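Local coordinates for Tae4 (Agrobacterium tumefaciens, PDB 6IJF), which probably cleaves amide bonds of peptidoglycan in rival bacteria as an amidase effector of the type VI secretion system, at residues C[13-17]-C[145-149]; C[24-30]-C[47-51]; C[31-36]-C[68-72]. All coordinates share one frame; numbering follows the deposited sequence. Where two conformers were deposited one is given.

Contact 1. Residues C[13-17]-C[145-149]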
loop_
_atom_site.group_PDB
_atom_site.type_symbol
_atom_site.label_atom_id
_atom_site.label_comp_id
_atom_site.label_asym_id
_atom_site.label_seq_id
_atom_site.Cartn_x
_atom_site.Cartn_y
_atom_site.Cartn_z
ATOM N N TYR C 13 -11.078 21.034 -11.313
ATOM C CA TYR C 13 -10.604 20.685 -9.942
ATOM C C TYR C 13 -9.091 20.465 -9.956
ATOM O O TYR C 13 -8.589 19.595 -10.675
ATOM C CB TYR C 13 -11.360 19.471 -9.392
ATOM C CG TYR C 13 -10.834 18.998 -8.051
ATOM C CD1 TYR C 13 -11.240 19.583 -6.864
ATOM C CD2 TYR C 13 -9.889 17.988 -7.976
ATOM C CE1 TYR C 13 -10.740 19.172 -5.646
ATOM C CE2 TYR C 13 -9.407 17.534 -6.756
ATOM C CZ TYR C 13 -9.822 18.138 -5.584
ATOM O OH TYR C 13 -9.268 17.729 -4.401
ATOM N N PRO C 14 -8.316 21.211 -9.140
ATOM C CA PRO C 14 -6.890 20.925 -8.945
ATOM C C PRO C 14 -6.641 19.878 -7.846
ATOM O O PRO C 14 -6.979 20.092 -6.668
ATOM C CB PRO C 14 -6.354 22.322 -8.589
ATOM C CG PRO C 14 -7.455 22.917 -7.760
ATOM C CD PRO C 14 -8.752 22.355 -8.328
ATOM N N SER C 15 -6.073 18.736 -8.215
ATOM C CA SER C 15 -5.879 17.585 -7.299
ATOM C C SER C 15 -4.580 17.737 -6.506
ATOM O O SER C 15 -3.583 18.254 -7.053
ATOM C CB SER C 15 -5.933 16.298 -8.095
ATOM O OG SER C 15 -5.474 15.193 -7.323
ATOM N N SER C 16 -4.532 17.254 -5.262
ATOM C CA SER C 16 -3.283 17.166 -4.456
ATOM C C SER C 16 -2.552 15.826 -4.692
ATOM O O SER C 16 -1.503 15.592 -4.043
ATOM C CB SER C 16 -3.566 17.372 -2.974
ATOM O OG SER C 16 -4.548 16.472 -2.535
ATOM N N ASP C 17 -3.074 14.970 -5.577
ATOM C CA ASP C 17 -2.546 13.607 -5.839
ATOM C C ASP C 17 -1.647 13.670 -7.068
ATOM O O ASP C 17 -2.124 13.880 -8.179
ATOM C CB ASP C 17 -3.682 12.601 -5.991
ATOM C CG ASP C 17 -3.229 11.176 -6.313
ATOM O OD1 ASP C 17 -2.037 10.934 -6.464
ATOM O OD2 ASP C 17 -4.082 10.319 -6.396
ATOM N N CYS C 145 -11.657 9.068 -5.548
ATOM C CA CYS C 145 -11.644 10.503 -5.206
ATOM C C CYS C 145 -10.538 11.163 -6.023
ATOM O O CYS C 145 -9.470 10.554 -6.245
ATOM C CB CYS C 145 -11.523 10.679 -3.699
ATOM S SG CYS C 145 -12.910 9.937 -2.790
ATOM N N ALA C 146 -10.756 12.411 -6.374
ATOM C CA ALA C 146 -9.816 13.219 -7.171
ATOM C C ALA C 146 -8.508 13.437 -6.405
ATOM O O ALA C 146 -7.439 13.404 -7.061
ATOM C CB ALA C 146 -10.481 14.512 -7.574
ATOM N N SER C 147 -8.567 13.659 -5.087
ATOM C CA SER C 147 -7.375 13.877 -4.235
ATOM C C SER C 147 -7.128 12.725 -3.253
ATOM O O SER C 147 -5.973 12.257 -3.172
ATOM C CB SER C 147 -7.462 15.177 -3.514
ATOM O OG SER C 147 -7.155 16.232 -4.367
ATOM N N ALA C 148 -8.133 12.270 -2.511
ATOM C CA ALA C 148 -7.955 11.201 -1.505
ATOM C C ALA C 148 -9.311 10.766 -0.972
ATOM O O ALA C 148 -10.193 11.612 -0.879
ATOM C CB ALA C 148 -7.098 11.747 -0.376
ATOM N N CYS C 149 -9.465 9.507 -0.600
ATOM C CA CYS C 149 -10.689 8.989 0.066
ATOM C C CYS C 149 -10.313 8.641 1.518
ATOM O O CYS C 149 -9.166 8.208 1.756
ATOM C CB CYS C 149 -11.288 7.794 -0.686
ATOM S SG CYS C 149 -10.121 6.433 -0.659
HETATM O O HOH W 1 -3.865 13.934 -2.669
HETATM O O HOH W 2 -6.620 10.757 -7.597
#
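The loop that follows strand 144-145 receives the N-terminal segment 13-17, and Y13 and S147 meet at its centre. S147 OG gives its proton to Y13 OH, 2.6 Å away, reaching the phenol at the ring edge and in its plane. The same OG takes the amide proton of S16 N at 3.0 Å in a nearly straight bond (170°); a hydroxyl suits this buried place because it can donate and accept at once. Y13 holds CG anti to its backbone N (chi1 175°), which swings the ring toward the loop; there A146 offers a small methyl, its CB 3.3 Å from Y13 CE2. S15 OG donates to A146 O at 2.7 Å, approaching from above the carbonyl plane, and accepts from D17 N two residues on, forming an ST turn. A water lies 2.6 Å from S16 OG and donates to S147 O at 2.7 Å. D17 sets its CB 3.6 Å from S147 O, while its carboxylate turns to S19 N. The contact thus joins an ST turn to a loop whose backbone N-H groups, at S147 and A148, both bond to D134 OD2 and position D134, probably the acidic member of a Cys-His-Asp triad with C48. This is consistent with a clan CA amidase, in which a third residue commonly orients the histidine.

Contact 2. Residues C[24-30]-C[47-51]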
loop_
_atom_site.group_PDB
_atom_site.type_symbol
_atom_site.label_atom_id
_atom_site.label_comp_id
_atom_site.label_asym_id
_atom_site.label_seq_id
_atom_site.Cartn_x
_atom_site.Cartn_y
_atom_site.Cartn_z
ATOM N N LEU C 24 -1.775 19.570 -8.917
ATOM C CA LEU C 24 -1.180 20.894 -8.693
ATOM C C LEU C 24 -0.729 20.935 -7.229
ATOM O O LEU C 24 -1.599 20.691 -6.362
ATOM C CB LEU C 24 -2.283 21.909 -9.037
ATOM C CG LEU C 24 -1.822 23.322 -9.381
ATOM C CD1 LEU C 24 -1.009 23.301 -10.672
ATOM C CD2 LEU C 24 -3.023 24.268 -9.473
ATOM N N SER C 25 0.579 21.053 -6.976
ATOM C CA SER C 25 1.195 21.081 -5.624
ATOM C C SER C 25 0.606 22.237 -4.820
ATOM O O SER C 25 0.046 23.187 -5.444
ATOM C CB SER C 25 2.703 21.224 -5.701
ATOM O OG SER C 25 3.015 22.499 -6.208
ATOM N N GLN C 26 0.733 22.210 -3.504
ATOM C CA GLN C 26 0.246 23.350 -2.668
ATOM C C GLN C 26 0.936 24.626 -3.162
ATOM O O GLN C 26 0.266 25.628 -3.307
ATOM C CB GLN C 26 0.584 23.144 -1.192
ATOM C CG GLN C 26 -0.030 24.233 -0.332
ATOM C CD GLN C 26 0.710 24.482 0.955
ATOM O OE1 GLN C 26 1.929 24.507 0.995
ATOM N NE2 GLN C 26 -0.036 24.708 2.012
ATOM N N ARG C 27 2.237 24.550 -3.453
ATOM C CA ARG C 27 3.071 25.705 -3.877
ATOM C C ARG C 27 2.460 26.306 -5.150
ATOM O O ARG C 27 2.229 27.526 -5.193
ATOM C CB ARG C 27 4.509 25.217 -4.044
ATOM C CG ARG C 27 5.473 26.251 -4.591
ATOM C CD ARG C 27 6.877 25.668 -4.458
ATOM N NE ARG C 27 7.114 24.577 -5.413
ATOM C CZ ARG C 27 8.079 23.644 -5.322
ATOM N NH1 ARG C 27 8.884 23.587 -4.276
ATOM N NH2 ARG C 27 8.292 22.804 -6.316
ATOM N N ASP C 28 2.132 25.478 -6.136
ATOM C CA ASP C 28 1.553 25.947 -7.423
ATOM C C ASP C 28 0.114 26.412 -7.217
ATOM O O ASP C 28 -0.271 27.436 -7.797
ATOM C CB ASP C 28 1.678 24.875 -8.513
ATOM C CG ASP C 28 3.109 24.736 -9.057
ATOM O OD1 ASP C 28 3.817 25.767 -9.147
ATOM O OD2 ASP C 28 3.521 23.595 -9.323
ATOM N N LEU C 29 -0.690 25.663 -6.463
ATOM C CA LEU C 29 -2.105 26.051 -6.203
ATOM C C LEU C 29 -2.146 27.477 -5.613
ATOM O O LEU C 29 -2.970 28.305 -6.055
ATOM C CB LEU C 29 -2.703 25.037 -5.233
ATOM C CG LEU C 29 -4.118 25.348 -4.770
ATOM C CD1 LEU C 29 -5.120 25.001 -5.859
ATOM C CD2 LEU C 29 -4.439 24.601 -3.491
ATOM N N PHE C 30 -1.347 27.730 -4.585
ATOM C CA PHE C 30 -1.346 29.021 -3.846
ATOM C C PHE C 30 -0.805 30.104 -4.785
ATOM O O PHE C 30 -1.317 31.236 -4.738
ATOM C CB PHE C 30 -0.544 28.886 -2.547
ATOM C CG PHE C 30 -1.274 28.225 -1.399
ATOM C CD1 PHE C 30 -2.395 27.439 -1.611
ATOM C CD2 PHE C 30 -0.791 28.344 -0.108
ATOM C CE1 PHE C 30 -3.021 26.800 -0.552
ATOM C CE2 PHE C 30 -1.431 27.723 0.951
ATOM C CZ PHE C 30 -2.550 26.950 0.731
ATOM N N THR C 47 -5.574 21.650 2.221
ATOM C CA THR C 47 -5.986 22.403 1.002
ATOM C C THR C 47 -7.307 21.898 0.438
ATOM O O THR C 47 -7.749 22.475 -0.576
ATOM C CB THR C 47 -4.849 22.326 -0.032
ATOM O OG1 THR C 47 -4.712 20.949 -0.390
ATOM C CG2 THR C 47 -3.535 22.865 0.496
ATOM N N CYS C 48 -7.957 20.887 1.041
ATOM C CA CYS C 48 -9.078 20.161 0.361
ATOM C C CYS C 48 -10.216 21.132 0.034
ATOM O O CYS C 48 -10.744 21.050 -1.099
ATOM C CB CYS C 48 -9.583 18.966 1.165
ATOM S SG CYS C 48 -10.404 19.360 2.746
ATOM N N ALA C 49 -10.581 22.040 0.955
ATOM C CA ALA C 49 -11.736 22.951 0.764
ATOM C C ALA C 49 -11.389 24.097 -0.224
ATOM O O ALA C 49 -12.293 24.513 -0.996
ATOM C CB ALA C 49 -12.218 23.503 2.096
ATOM N N ILE C 50 -10.141 24.559 -0.245
ATOM C CA ILE C 50 -9.606 25.486 -1.298
ATOM C C ILE C 50 -9.775 24.848 -2.684
ATOM O O ILE C 50 -10.288 25.500 -3.623
ATOM C CB ILE C 50 -8.129 25.823 -1.023
ATOM C CG1 ILE C 50 -7.952 26.508 0.328
ATOM C CG2 ILE C 50 -7.543 26.654 -2.148
ATOM C CD1 ILE C 50 -6.519 26.522 0.822
ATOM N N ARG C 51 -9.380 23.587 -2.818
ATOM C CA ARG C 51 -9.390 22.897 -4.134
ATOM C C ARG C 51 -10.840 22.748 -4.596
ATOM O O ARG C 51 -11.139 23.032 -5.779
ATOM C CB ARG C 51 -8.622 21.572 -4.037
ATOM C CG ARG C 51 -7.148 21.773 -3.746
ATOM C CD ARG C 51 -6.397 20.477 -3.476
ATOM N NE ARG C 51 -4.992 20.718 -3.207
ATOM C CZ ARG C 51 -4.056 20.841 -4.146
ATOM N NH1 ARG C 51 -4.392 20.769 -5.424
ATOM N NH2 ARG C 51 -2.793 20.994 -3.798
#
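T47, just ahead of helix 48-58, turns its CG2 methyl toward helix 26-33, 3.9 Å from Q26 CG and close to F30 CE1. A beta-branched threonine serves two ends: the methyl joins the apolar seam, while OG1 accepts from R51 NE at 2.8 Å and also bonds to an acidic side chain of another protein chain. C48 points away from this seam and touches H132 on strand 131-137; the helix start thus carries the cysteine of a possible Cys-His-Asp triad, as in papain-like enzymes, where the nucleophilic cysteine sits at a helix N terminus. I50 CD1 lies 3.8 Å from F30 CE1, the two side chains crossing at about a right angle, and I50 CG2 meets L29 CD2 at 4.0 Å. The F30 ring is steadied from within its own helix, with Q26 CG over the centre of one face. R51 stretches out fully from CG to NE (chi2 173°, chi3 180°), reaching L24, just before the S25 N-cap of helix 26-33. Its NH1 and NH2 grip a single acceptor end-on, L24 O, at 2.9 and 2.8 Å, in the carbonyl plane and close to the guanidinium plane. L29 CD2 sits over the centre of one guanidinium face, 3.8 Å above it, and NE held by T47 OG1 helps fix the group's rotation; NH1 has a further partner in P14 O.

Contact 3. Residues C[31-36]-C[68-72]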
loop_
_atom_site.group_PDB
_atom_site.type_symbol
_atom_site.label_atom_id
_atom_site.label_comp_id
_atom_site.label_asym_id
_atom_site.label_seq_id
_atom_site.Cartn_x
_atom_site.Cartn_y
_atom_site.Cartn_z
ATOM N N THR C 31 0.189 29.781 -5.638
ATOM C CA THR C 31 0.711 30.762 -6.633
ATOM C C THR C 31 -0.426 31.159 -7.576
ATOM O O THR C 31 -0.616 32.360 -7.798
ATOM C CB THR C 31 1.948 30.255 -7.374
ATOM O OG1 THR C 31 2.907 29.954 -6.358
ATOM C CG2 THR C 31 2.517 31.288 -8.332
ATOM N N GLU C 32 -1.208 30.206 -8.082
ATOM C CA GLU C 32 -2.230 30.535 -9.098
ATOM C C GLU C 32 -3.184 31.586 -8.506
ATOM O O GLU C 32 -3.577 32.490 -9.255
ATOM C CB GLU C 32 -2.992 29.304 -9.586
ATOM C CG GLU C 32 -4.022 29.630 -10.644
ATOM C CD GLU C 32 -4.767 28.436 -11.193
ATOM O OE1 GLU C 32 -4.228 27.305 -11.074
ATOM O OE2 GLU C 32 -5.856 28.639 -11.794
ATOM N N ILE C 33 -3.535 31.470 -7.218
ATOM C CA ILE C 33 -4.614 32.299 -6.607
ATOM C C ILE C 33 -4.017 33.464 -5.810
ATOM O O ILE C 33 -4.808 34.261 -5.269
ATOM C CB ILE C 33 -5.568 31.455 -5.755
ATOM C CG1 ILE C 33 -4.882 30.803 -4.555
ATOM C CG2 ILE C 33 -6.282 30.437 -6.632
ATOM C CD1 ILE C 33 -5.853 30.141 -3.598
ATOM N N GLY C 34 -2.694 33.583 -5.762
ATOM C CA GLY C 34 -2.036 34.766 -5.177
ATOM C C GLY C 34 -1.852 34.624 -3.679
ATOM O O GLY C 34 -1.781 35.650 -2.998
ATOM N N TRP C 35 -1.728 33.397 -3.174
ATOM C CA TRP C 35 -1.559 33.131 -1.722
ATOM C C TRP C 35 -0.145 32.646 -1.435
ATOM O O TRP C 35 0.011 31.827 -0.504
ATOM C CB TRP C 35 -2.563 32.087 -1.250
ATOM C CG TRP C 35 -3.986 32.509 -1.278
ATOM C CD1 TRP C 35 -4.562 33.552 -1.943
ATOM C CD2 TRP C 35 -5.046 31.826 -0.601
ATOM N NE1 TRP C 35 -5.914 33.564 -1.717
ATOM C CE2 TRP C 35 -6.237 32.514 -0.901
ATOM C CE3 TRP C 35 -5.097 30.702 0.227
ATOM C CZ2 TRP C 35 -7.467 32.109 -0.388
ATOM C CZ3 TRP C 35 -6.315 30.310 0.737
ATOM C CH2 TRP C 35 -7.481 31.004 0.428
ATOM N N GLU C 36 0.845 33.095 -2.206
ATOM C CA GLU C 36 2.256 32.642 -2.047
ATOM C C GLU C 36 2.692 32.774 -0.585
ATOM O O GLU C 36 3.436 31.915 -0.094
ATOM C CB GLU C 36 3.227 33.461 -2.914
ATOM C CG GLU C 36 3.054 33.248 -4.401
ATOM C CD GLU C 36 2.093 34.211 -5.078
ATOM O OE1 GLU C 36 1.058 34.543 -4.476
ATOM O OE2 GLU C 36 2.385 34.604 -6.226
ATOM N N HIS C 68 -12.220 33.626 2.607
ATOM C CA HIS C 68 -11.092 34.216 1.842
ATOM C C HIS C 68 -11.490 34.500 0.402
ATOM O O HIS C 68 -12.595 34.081 -0.047
ATOM C CB HIS C 68 -9.875 33.280 1.828
ATOM C CG HIS C 68 -9.216 33.059 3.144
ATOM N ND1 HIS C 68 -9.801 32.326 4.162
ATOM C CD2 HIS C 68 -7.983 33.413 3.592
ATOM C CE1 HIS C 68 -8.974 32.262 5.186
ATOM N NE2 HIS C 68 -7.839 32.904 4.852
ATOM N N ARG C 69 -10.589 35.177 -0.314
ATOM C CA ARG C 69 -10.788 35.510 -1.748
ATOM C C ARG C 69 -9.523 35.184 -2.542
ATOM O O ARG C 69 -8.407 35.295 -1.982
ATOM C CB ARG C 69 -11.193 36.983 -1.896
ATOM C CG ARG C 69 -12.441 37.294 -1.097
ATOM C CD ARG C 69 -13.329 38.370 -1.692
ATOM N NE ARG C 69 -14.757 38.045 -1.648
ATOM C CZ ARG C 69 -15.535 38.102 -0.573
ATOM N NH1 ARG C 69 -15.027 38.426 0.605
ATOM N NH2 ARG C 69 -16.820 37.804 -0.680
ATOM N N ILE C 70 -9.734 34.791 -3.804
ATOM C CA ILE C 70 -8.686 34.693 -4.864
ATOM C C ILE C 70 -8.162 36.117 -5.075
ATOM O O ILE C 70 -8.992 37.043 -5.245
ATOM C CB ILE C 70 -9.276 34.077 -6.142
ATOM C CG1 ILE C 70 -9.756 32.637 -5.895
ATOM C CG2 ILE C 70 -8.274 34.129 -7.301
ATOM C CD1 ILE C 70 -10.380 31.972 -7.115
ATOM N N GLN C 71 -6.834 36.270 -5.010
ATOM C CA GLN C 71 -6.132 37.575 -5.026
ATOM C C GLN C 71 -5.519 37.860 -6.393
ATOM O O GLN C 71 -4.969 38.938 -6.532
ATOM C CB GLN C 71 -5.013 37.593 -3.985
ATOM C CG GLN C 71 -5.500 37.408 -2.556
ATOM C CD GLN C 71 -6.354 38.546 -2.048
ATOM O OE1 GLN C 71 -6.052 39.708 -2.288
ATOM N NE2 GLN C 71 -7.413 38.237 -1.314
ATOM N N LYS C 72 -5.614 36.951 -7.366
ATOM C CA LYS C 72 -4.886 37.084 -8.658
ATOM C C LYS C 72 -5.632 36.339 -9.767
ATOM O O LYS C 72 -6.284 35.281 -9.471
ATOM C CB LYS C 72 -3.471 36.532 -8.457
ATOM C CG LYS C 72 -2.558 36.525 -9.684
ATOM C CD LYS C 72 -1.413 35.501 -9.562
ATOM C CE LYS C 72 -0.492 35.847 -8.428
ATOM N NZ LYS C 72 0.558 34.827 -8.254
#
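K72 leaves its backbone with CG anti to N (chi1 178°) and bends only at chi3 (-64°), carrying its ammonium past the end of helix 26-33 to T31 and E36. NZ donates to T31 O at 2.8 Å and forms a salt bridge with E36 OE2 at 2.7 Å, meeting the carboxylate on its syn side but well out of its plane. A lysine suits the place because its methylenes pass G34 CA, CE lying 3.8 Å from it, before the charge arrives. T31 O also accepts from G34 N, part of the Schellman motif in which G34 takes a positive phi; glycine suits that angle and lets Q71 and K72 come close. Q71 N donates to I33 O at 2.9 Å, pinning the last turn of the helix to the segment after strand 68-69. W35 brings the NE1 edge of its indole to that strand: NE1 donates to R69 O at 3.0 Å with the acceptor in the ring plane, and CZ2 touches H68 CB at 3.5 Å. I33 CD1 covers one indole face, and Q71 NE2 reaches R69 O from the face opposite W35 NE1. I33 CB meets I70 CG2 at 4.1 Å, an apolar pair whose isoleucines reach on toward I50 and I80. The chemistry implies that K72 may neutralise partial negative charge at this helix C terminus while countering E36, with R69 O satisfied by two donors.

From the N terminus, segment 13-17 comes first: contact 1 closes the widest loop, spanning more than three quarters of the chain to 145-149. Contacts 2 and 3 both fall within that loop. They cross each other, because the order along the chain is 24-30, 31-36, 47-51, 68-72. Helix 26-33 serves both, its first turns facing helix 48-58 and its end facing strand 68-69. I50 CD1 packs on the W35 indole, so the two contacts share apolar packing, and F30 O probably bonds to W35 N. A probable hydrogen bond from L24 N to S15 O links contact 2 to contact 1, joining the helices to the loop beside the five-stranded sheet.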